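Local coordinates for actin-related protein 8 (Homo sapiens, PDB 4FO0), which binds ATP, does not polymerise, and is a proposed core component of the chromatin-remodelling INO80 complex, which acts in transcription, replication and probably DNA repair, at residues A[18-23]-A[27-32]; A[202-207]-A[552-557]. All coordinates share one frame; numbering follows the deposited sequence.

Contact 1: A[18-23]-A[27-32]. With ATP (adenosine-5'-triphosphate), chain C.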
ATOM      1  N   ILE A  18      -9.049  -6.396 -19.034  1.00 39.91           N
ATOM      2  CA  ILE A  18      -8.872  -6.536 -17.584  1.00 35.86           C
ATOM      3  C   ILE A  18      -7.739  -5.647 -17.075  1.00 35.91           C
ATOM      4  O   ILE A  18      -6.615  -5.704 -17.586  1.00 36.51           O
ATOM      5  CB  ILE A  18      -8.545  -7.964 -17.165  1.00 38.80           C
ATOM      6  CG1 ILE A  18      -9.666  -8.923 -17.562  1.00 37.72           C
ATOM      7  CG2 ILE A  18      -8.348  -8.019 -15.666  1.00 31.84           C
ATOM      8  CD1 ILE A  18     -10.960  -8.609 -16.904  1.00 42.83           C
ATOM      9  N   VAL A  19      -8.040  -4.809 -16.085  1.00 30.69           N
ATOM     10  CA  VAL A  19      -7.023  -3.937 -15.504  1.00 36.61           C
ATOM     11  C   VAL A  19      -6.534  -4.494 -14.170  1.00 37.74           C
ATOM     12  O   VAL A  19      -7.330  -4.756 -13.260  1.00 33.91           O
ATOM     13  CB  VAL A  19      -7.529  -2.497 -15.353  1.00 36.83           C
ATOM     14  CG1 VAL A  19      -6.497  -1.629 -14.648  1.00 25.72           C
ATOM     15  CG2 VAL A  19      -7.858  -1.925 -16.724  1.00 41.07           C
ATOM     16  N   ILE A  20      -5.223  -4.694 -14.072  1.00 35.55           N
ATOM     17  CA  ILE A  20      -4.641  -5.361 -12.909  1.00 35.35           C
ATOM     18  C   ILE A  20      -3.625  -4.510 -12.156  1.00 36.78           C
ATOM     19  O   ILE A  20      -2.569  -4.143 -12.688  1.00 35.65           O
ATOM     20  CB  ILE A  20      -3.988  -6.677 -13.299  1.00 34.12           C
ATOM     21  CG1 ILE A  20      -4.967  -7.508 -14.128  1.00 39.58           C
ATOM     22  CG2 ILE A  20      -3.522  -7.435 -12.047  1.00 29.93           C
ATOM     23  CD1 ILE A  20      -4.367  -8.783 -14.686  1.00 41.61           C
ATOM     24  N   HIS A  21      -3.956  -4.199 -10.909  1.00 30.95           N
ATOM     25  CA  HIS A  21      -3.061  -3.423 -10.068  1.00 30.18           C
ATOM     26  C   HIS A  21      -2.709  -4.204  -8.817  1.00 37.31           C
ATOM     27  O   HIS A  21      -3.448  -4.190  -7.830  1.00 34.85           O
ATOM     28  CB  HIS A  21      -3.708  -2.114  -9.660  1.00 24.09           C
ATOM     29  CG  HIS A  21      -2.763  -1.173  -8.994  1.00 33.99           C
ATOM     30  ND1 HIS A  21      -3.184  -0.037  -8.330  1.00 30.83           N
ATOM     31  CD2 HIS A  21      -1.412  -1.194  -8.887  1.00 35.08           C
ATOM     32  CE1 HIS A  21      -2.132   0.601  -7.851  1.00 38.74           C
ATOM     33  NE2 HIS A  21      -1.044  -0.081  -8.169  1.00 45.76           N
ATOM     34  N   PRO A  22      -1.570  -4.889  -8.855  1.00 35.74           N
ATOM     35  CA  PRO A  22      -1.067  -5.679  -7.724  1.00 34.16           C
ATOM     36  C   PRO A  22      -0.562  -4.763  -6.611  1.00 37.69           C
ATOM     37  O   PRO A  22      -0.162  -3.636  -6.877  1.00 31.29           O
ATOM     38  CB  PRO A  22       0.113  -6.443  -8.329  1.00 36.17           C
ATOM     39  CG  PRO A  22       0.073  -6.159  -9.823  1.00 33.49           C
ATOM     40  CD  PRO A  22      -0.628  -4.863  -9.981  1.00 36.29           C
ATOM     41  N   GLY A  23      -0.596  -5.249  -5.378  1.00 37.00           N
ATOM     42  CA  GLY A  23      -0.054  -4.529  -4.236  1.00 33.16           C
ATOM     43  C   GLY A  23       0.515  -5.527  -3.236  1.00 32.96           C
ATOM     44  O   GLY A  23       0.226  -6.730  -3.303  1.00 35.59           O
ATOM     45  N   LEU A  27      -4.630  -6.777  -3.986  1.00 32.69           N
ATOM     46  CA  LEU A  27      -4.773  -6.796  -5.427  1.00 30.36           C
ATOM     47  C   LEU A  27      -6.034  -6.010  -5.833  1.00 31.59           C
ATOM     48  O   LEU A  27      -7.113  -6.171  -5.258  1.00 39.75           O
ATOM     49  CB  LEU A  27      -4.864  -8.236  -5.928  1.00 36.13           C
ATOM     50  CG  LEU A  27      -5.347  -8.380  -7.380  1.00 41.20           C
ATOM     51  CD1 LEU A  27      -4.368  -7.745  -8.372  1.00 27.86           C
ATOM     52  CD2 LEU A  27      -5.580  -9.843  -7.717  1.00 37.75           C
ATOM     53  N   ARG A  28      -5.899  -5.129  -6.800  1.00 30.81           N
ATOM     54  CA  ARG A  28      -7.076  -4.445  -7.319  1.00 36.08           C
ATOM     55  C   ARG A  28      -7.240  -4.842  -8.772  1.00 37.83           C
ATOM     56  O   ARG A  28      -6.335  -4.655  -9.598  1.00 31.86           O
ATOM     57  CB  ARG A  28      -6.996  -2.925  -7.090  1.00 26.93           C
ATOM     58  CG  ARG A  28      -7.518  -2.576  -5.700  1.00 39.23           C
ATOM     59  CD  ARG A  28      -7.100  -1.224  -5.180  1.00 39.62           C
ATOM     60  NE  ARG A  28      -5.809  -1.269  -4.505  1.00 54.73           N
ATOM     61  CZ  ARG A  28      -5.622  -1.182  -3.187  1.00 43.58           C
ATOM     62  NH1 ARG A  28      -6.645  -1.040  -2.351  1.00 17.14           N
ATOM     63  NH2 ARG A  28      -4.386  -1.225  -2.703  1.00 47.24           N
ATOM     64  N   ILE A  29      -8.376  -5.454  -9.071  1.00 37.58           N
ATOM     65  CA  ILE A  29      -8.556  -6.055 -10.386  1.00 39.41           C
ATOM     66  C   ILE A  29     -10.002  -5.914 -10.874  1.00 44.01           C
ATOM     67  O   ILE A  29     -10.939  -5.987 -10.078  1.00 42.97           O
ATOM     68  CB  ILE A  29      -8.114  -7.533 -10.359  1.00 36.15           C
ATOM     69  CG1 ILE A  29      -8.204  -8.158 -11.742  1.00 41.26           C
ATOM     70  CG2 ILE A  29      -8.943  -8.342  -9.355  1.00 37.61           C
ATOM     71  CD1 ILE A  29      -7.498  -9.490 -11.834  1.00 32.06           C
ATOM     72  N   GLY A  30     -10.180  -5.684 -12.173  1.00 42.57           N
ATOM     73  CA  GLY A  30     -11.516  -5.527 -12.733  1.00 43.40           C
ATOM     74  C   GLY A  30     -11.512  -5.252 -14.221  1.00 32.98           C
ATOM     75  O   GLY A  30     -10.451  -5.058 -14.812  1.00 36.15           O
ATOM     76  N   ARG A  31     -12.694  -5.248 -14.834  1.00 41.41           N
ATOM     77  CA  ARG A  31     -12.832  -4.816 -16.228  1.00 28.42           C
ATOM     78  C   ARG A  31     -12.657  -3.308 -16.301  1.00 43.12           C
ATOM     79  O   ARG A  31     -13.046  -2.575 -15.377  1.00 42.51           O
ATOM     80  CB  ARG A  31     -14.214  -5.154 -16.777  1.00 46.21           C
ATOM     81  CG  ARG A  31     -14.570  -6.609 -16.787  1.00 43.66           C
ATOM     82  CD  ARG A  31     -16.040  -6.775 -17.079  1.00 42.79           C
ATOM     83  NE  ARG A  31     -16.505  -8.122 -16.753  1.00 45.47           N
ATOM     84  CZ  ARG A  31     -16.617  -9.114 -17.633  1.00 49.39           C
ATOM     85  NH1 ARG A  31     -16.290  -8.924 -18.911  1.00 42.53           N
ATOM     86  NH2 ARG A  31     -17.053 -10.303 -17.237  1.00 50.98           N
ATOM     87  N   ALA A  32     -12.097  -2.832 -17.404  1.00 37.69           N
ATOM     88  CA  ALA A  32     -11.941  -1.391 -17.599  1.00 38.67           C
ATOM     89  C   ALA A  32     -13.285  -0.642 -17.533  1.00 47.22           C
ATOM     90  O   ALA A  32     -13.321   0.570 -17.373  1.00 56.05           O
ATOM     91  CB  ALA A  32     -11.227  -1.114 -18.912  1.00 31.02           C
TER
HETATM   92  PG  ATP C 702       2.020  -1.330  -1.459  1.00 29.81           P
HETATM   93  O1G ATP C 702       1.580  -0.192  -2.338  1.00 28.13           O
HETATM   94  O2G ATP C 702       2.463  -2.575  -2.189  1.00 28.00           O
HETATM   95  O3G ATP C 702       2.940  -0.953  -0.317  1.00 27.69           O
HETATM   96  PB  ATP C 702      -0.844  -1.784  -1.262  1.00 33.95           P
HETATM   97  O1B ATP C 702      -1.408  -3.094  -0.783  1.00 24.54           O
HETATM   98  O2B ATP C 702      -0.989  -1.287  -2.693  1.00 26.04           O
HETATM   99  O3B ATP C 702       0.672  -1.783  -0.724  1.00 29.89           O
HETATM  100  PA  ATP C 702      -2.749   0.143  -0.368  1.00 33.62           P
HETATM  101  O1A ATP C 702      -3.853  -0.881  -0.413  1.00 43.41           O
HETATM  102  O2A ATP C 702      -2.665   1.267  -1.369  1.00 28.33           O
HETATM  103  O3A ATP C 702      -1.361  -0.641  -0.260  1.00 36.54           O
HETATM  104  O5' ATP C 702      -2.784   0.795   1.089  1.00 28.93           O
HETATM  105  C5' ATP C 702      -2.841  -0.089   2.197  1.00 33.24           C
HETATM  106  C4' ATP C 702      -2.588   0.709   3.451  1.00 33.10           C
HETATM  107  O4' ATP C 702      -3.580   1.723   3.521  1.00 39.66           O
HETATM  108  C3' ATP C 702      -2.722  -0.120   4.718  1.00 42.79           C
HETATM  109  O3' ATP C 702      -1.588   0.106   5.561  1.00 31.07           O
HETATM  110  C2' ATP C 702      -3.974   0.409   5.373  1.00 31.41           C
HETATM  111  O2' ATP C 702      -3.926   0.352   6.791  1.00 34.63           O
HETATM  112  C1' ATP C 702      -3.962   1.835   4.886  1.00 40.96           C
HETATM  113  N9  ATP C 702      -5.273   2.470   5.087  1.00 41.22           N
HETATM  114  C8  ATP C 702      -6.420   2.127   4.485  1.00 44.05           C
HETATM  115  N7  ATP C 702      -7.436   2.914   4.912  1.00 39.46           N
HETATM  116  C5  ATP C 702      -6.930   3.777   5.801  1.00 37.12           C
HETATM  117  C6  ATP C 702      -7.464   4.866   6.633  1.00 42.69           C
HETATM  118  N6  ATP C 702      -8.782   5.181   6.567  1.00 43.98           N
HETATM  119  N1  ATP C 702      -6.591   5.522   7.443  1.00 53.57           N
HETATM  120  C2  ATP C 702      -5.283   5.206   7.507  1.00 42.82           C
HETATM  121  N3  ATP C 702      -4.735   4.211   6.776  1.00 45.78           N
HETATM  122  C4  ATP C 702      -5.496   3.480   5.921  1.00 47.12           C
HETATM  123  O   HOH W   1      -3.185  -2.433  -5.435  1.00 32.34           O
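His21 and Arg28 are linked by more than their strand pairing: a water donates to His21 O at 3.0 Å and accepts from Arg28 NE. This water bridge lies near the turn of the antiparallel beta hairpin that opens the actin fold and brings its loop to the ATP phosphates, a small example of a sheet end serving as a nucleotide site. The same two residues form a hydrogen-bonded pair, His21 N to Arg28 O and Arg28 N to His21 O each spanning 2.8 Å, and the water also sits above the imidazole face. The Arg28 chain bends at chi3 (-87°), and its NH2 meets ATP O1A, although the modelled separation is too short to take literally. His21 NE2 turns elsewhere, to Glu235.

On the opposite face, Ile18, Ile20 and Ile29 form an apolar cluster, with Ile20 CG1 lying 3.9 Å from Ile29 CD1. Leu27 CD1 reaches Ile20 CG2 at 3.8 Å, and Trp181 of helix 170-187 covers this corner. Farther back, Val19 O must serve two N-H donors: Trp555 NE1 and Gly30 N, the latter at a stretched 3.2 Å.

Contact 2: A[202-207]-A[552-557]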
ATOM      1  N   ILE A 202      -4.411  -4.808 -18.983  1.00 34.13           N
ATOM      2  CA  ILE A 202      -3.544  -3.712 -18.604  1.00 29.86           C
ATOM      3  C   ILE A 202      -2.916  -4.018 -17.250  1.00 37.51           C
ATOM      4  O   ILE A 202      -3.615  -4.118 -16.239  1.00 32.79           O
ATOM      5  CB  ILE A 202      -4.322  -2.422 -18.495  1.00 38.86           C
ATOM      6  CG1 ILE A 202      -5.052  -2.142 -19.823  1.00 38.82           C
ATOM      7  CG2 ILE A 202      -3.385  -1.307 -18.045  1.00 28.01           C
ATOM      8  CD1 ILE A 202      -4.615  -0.880 -20.528  1.00 34.85           C
ATOM      9  N   LEU A 203      -1.597  -4.176 -17.244  1.00 33.92           N
ATOM     10  CA  LEU A 203      -0.849  -4.453 -16.029  1.00 29.04           C
ATOM     11  C   LEU A 203      -0.116  -3.221 -15.497  1.00 39.91           C
ATOM     12  O   LEU A 203       0.782  -2.681 -16.152  1.00 42.26           O
ATOM     13  CB  LEU A 203       0.167  -5.572 -16.268  1.00 32.39           C
ATOM     14  CG  LEU A 203       1.065  -5.947 -15.072  1.00 39.13           C
ATOM     15  CD1 LEU A 203       0.238  -6.387 -13.866  1.00 27.35           C
ATOM     16  CD2 LEU A 203       2.053  -7.040 -15.431  1.00 37.10           C
ATOM     17  N   LEU A 204      -0.488  -2.784 -14.301  1.00 36.86           N
ATOM     18  CA  LEU A 204       0.219  -1.687 -13.656  1.00 34.59           C
ATOM     19  C   LEU A 204       1.435  -2.226 -12.928  1.00 49.46           C
ATOM     20  O   LEU A 204       1.358  -3.253 -12.250  1.00 42.88           O
ATOM     21  CB  LEU A 204      -0.676  -1.007 -12.644  1.00 28.17           C
ATOM     22  CG  LEU A 204      -1.524   0.150 -13.125  1.00 41.99           C
ATOM     23  CD1 LEU A 204      -2.424  -0.282 -14.270  1.00 31.74           C
ATOM     24  CD2 LEU A 204      -2.321   0.660 -11.937  1.00 35.79           C
ATOM     25  N   ILE A 205       2.554  -1.529 -13.058  1.00 42.46           N
ATOM     26  CA  ILE A 205       3.778  -1.951 -12.407  1.00 35.83           C
ATOM     27  C   ILE A 205       4.377  -0.799 -11.615  1.00 42.94           C
ATOM     28  O   ILE A 205       4.056   0.362 -11.855  1.00 40.61           O
ATOM     29  CB  ILE A 205       4.811  -2.461 -13.420  1.00 35.33           C
ATOM     30  CG1 ILE A 205       5.324  -1.317 -14.295  1.00 41.18           C
ATOM     31  CG2 ILE A 205       4.217  -3.529 -14.277  1.00 31.33           C
ATOM     32  CD1 ILE A 205       6.444  -1.733 -15.194  1.00 32.92           C
ATOM     33  N   PRO A 206       5.259  -1.121 -10.667  1.00 41.28           N
ATOM     34  CA  PRO A 206       5.877  -0.081  -9.840  1.00 29.83           C
ATOM     35  C   PRO A 206       6.624   0.926 -10.702  1.00 40.84           C
ATOM     36  O   PRO A 206       7.080   0.614 -11.799  1.00 43.11           O
ATOM     37  CB  PRO A 206       6.880  -0.854  -8.981  1.00 28.45           C
ATOM     38  CG  PRO A 206       6.429  -2.308  -9.043  1.00 42.87           C
ATOM     39  CD  PRO A 206       5.803  -2.465 -10.399  1.00 38.59           C
ATOM     40  N   ASP A 207       6.746   2.136 -10.182  1.00 48.56           N
ATOM     41  CA  ASP A 207       7.494   3.197 -10.831  1.00 44.54           C
ATOM     42  C   ASP A 207       8.953   2.791 -11.088  1.00 45.42           C
ATOM     43  O   ASP A 207       9.450   2.903 -12.209  1.00 46.89           O
ATOM     44  CB  ASP A 207       7.421   4.434  -9.943  1.00 61.18           C
ATOM     45  CG  ASP A 207       7.749   5.692 -10.684  1.00 59.35           C
ATOM     46  OD1 ASP A 207       7.364   5.789 -11.869  1.00 70.97           O
ATOM     47  OD2 ASP A 207       8.395   6.575 -10.080  1.00 64.77           O
ATOM     48  N   LEU A 552      -7.820   3.795  -5.181  1.00 40.56           N
ATOM     49  CA  LEU A 552      -8.278   3.378  -6.510  1.00 30.94           C
ATOM     50  C   LEU A 552      -7.855   4.271  -7.677  1.00 40.83           C
ATOM     51  O   LEU A 552      -8.106   3.925  -8.833  1.00 37.65           O
ATOM     52  CB  LEU A 552      -9.790   3.234  -6.521  1.00 31.86           C
ATOM     53  CG  LEU A 552     -10.356   2.373  -5.394  1.00 44.73           C
ATOM     54  CD1 LEU A 552     -11.873   2.451  -5.400  1.00 41.21           C
ATOM     55  CD2 LEU A 552      -9.887   0.937  -5.530  1.00 37.04           C
ATOM     56  N   ILE A 553      -7.224   5.406  -7.382  1.00 29.46           N
ATOM     57  CA  ILE A 553      -6.840   6.356  -8.414  1.00 30.95           C
ATOM     58  C   ILE A 553      -6.009   5.711  -9.532  1.00 44.98           C
ATOM     59  O   ILE A 553      -6.277   5.921 -10.723  1.00 38.04           O
ATOM     60  CB  ILE A 553      -6.061   7.559  -7.834  1.00 42.02           C
ATOM     61  CG1 ILE A 553      -6.794   8.144  -6.630  1.00 41.63           C
ATOM     62  CG2 ILE A 553      -5.863   8.626  -8.897  1.00 33.12           C
ATOM     63  CD1 ILE A 553      -8.255   8.366  -6.882  1.00 61.31           C
ATOM     64  N   ALA A 554      -4.997   4.936  -9.156  1.00 32.03           N
ATOM     65  CA  ALA A 554      -4.112   4.363 -10.153  1.00 31.61           C
ATOM     66  C   ALA A 554      -4.848   3.308 -10.975  1.00 44.30           C
ATOM     67  O   ALA A 554      -4.772   3.283 -12.215  1.00 34.20           O
ATOM     68  CB  ALA A 554      -2.893   3.783  -9.504  1.00 29.85           C
ATOM     69  N   TRP A 555      -5.571   2.435 -10.289  1.00 37.50           N
ATOM     70  CA  TRP A 555      -6.345   1.449 -11.007  1.00 34.46           C
ATOM     71  C   TRP A 555      -7.295   2.162 -11.987  1.00 39.92           C
ATOM     72  O   TRP A 555      -7.377   1.800 -13.155  1.00 39.68           O
ATOM     73  CB  TRP A 555      -7.112   0.513 -10.058  1.00 34.25           C
ATOM     74  CG  TRP A 555      -7.860  -0.513 -10.833  1.00 43.58           C
ATOM     75  CD1 TRP A 555      -7.413  -1.757 -11.206  1.00 38.83           C
ATOM     76  CD2 TRP A 555      -9.160  -0.363 -11.409  1.00 36.42           C
ATOM     77  NE1 TRP A 555      -8.368  -2.392 -11.960  1.00 45.11           N
ATOM     78  CE2 TRP A 555      -9.449  -1.556 -12.102  1.00 45.92           C
ATOM     79  CE3 TRP A 555     -10.112   0.663 -11.403  1.00 46.65           C
ATOM     80  CZ2 TRP A 555     -10.656  -1.753 -12.771  1.00 50.44           C
ATOM     81  CZ3 TRP A 555     -11.302   0.470 -12.072  1.00 39.07           C
ATOM     82  CH2 TRP A 555     -11.568  -0.727 -12.745  1.00 52.57           C
ATOM     83  N   LYS A 556      -7.997   3.191 -11.526  1.00 40.73           N
ATOM     84  CA  LYS A 556      -8.907   3.908 -12.413  1.00 35.73           C
ATOM     85  C   LYS A 556      -8.164   4.494 -13.607  1.00 45.17           C
ATOM     86  O   LYS A 556      -8.648   4.440 -14.740  1.00 44.37           O
ATOM     87  CB  LYS A 556      -9.693   4.970 -11.651  1.00 27.98           C
ATOM     88  CG  LYS A 556     -10.878   4.356 -10.936  1.00 38.17           C
ATOM     89  CD  LYS A 556     -11.689   5.331 -10.074  1.00 42.08           C
ATOM     90  CE  LYS A 556     -12.995   4.638  -9.638  1.00 56.93           C
ATOM     91  NZ  LYS A 556     -13.914   5.461  -8.812  1.00 66.53           N
ATOM     92  N   GLY A 557      -6.978   5.028 -13.354  1.00 31.70           N
ATOM     93  CA  GLY A 557      -6.126   5.488 -14.426  1.00 34.53           C
ATOM     94  C   GLY A 557      -5.793   4.409 -15.442  1.00 34.50           C
ATOM     95  O   GLY A 557      -5.638   4.686 -16.625  1.00 37.50           O
TER
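Leu204 meets the start of helix 553-563 through one methyl group, which rests on Ala554, a small apolar contact that is part of a wider helix-on-sheet interface. The CB leaves strand 200-205 toward the helix, but Leu204 CB is still 5.9 Å from Ala554 O, with the CB of His21 beside it. CG carries the branch a step closer without reaching the helix. There the two methyls part. CD1 turns back along its own strand toward CG2 of Ile202. With chi2 at 58°, CD2 is left anti to CA, at full stretch, and it makes the contact. It lies over the flat face of the peptide joining Ala554 to Trp555, 3.6 Å from Ala554 O and 4.1 Å from Trp555 N, and it also touches Ala554 CB at 4.0 Å. The same methyl lies over a face of the His21 imidazole.

No hydrogen bond crosses between the two segments; the polar tie is made nearby, where the Trp555 indole gives its NE1 proton to Val19 O. Leu204 sits in a buried layer between strand 200-205 and helix 553-563, with His21 of strand 17-21 alongside and Cys238 of helix 235-243 also packed against it.

In the fold
From the N terminus, the chain first closes contact 1, a hairpin with only three residues between its segments, and opens contact 2 much later, at strand 200-205. That second loop spans 344 residues before helix 553-563 returns to shut it, so the two contacts follow one another without nesting or crossing. The centres of contacts 1 and 2 are nevertheless about 8 Å apart. Strand 17-21 runs parallel to strand 200-205, and Ile18 and Ile20 bond to Ile202 through the backbone. The late helix packs its first turn on one face of the two strands. Segments from both Actin sequence ranges thus meet near the nucleotide, which contact 1 touches directly and contact 2 does not.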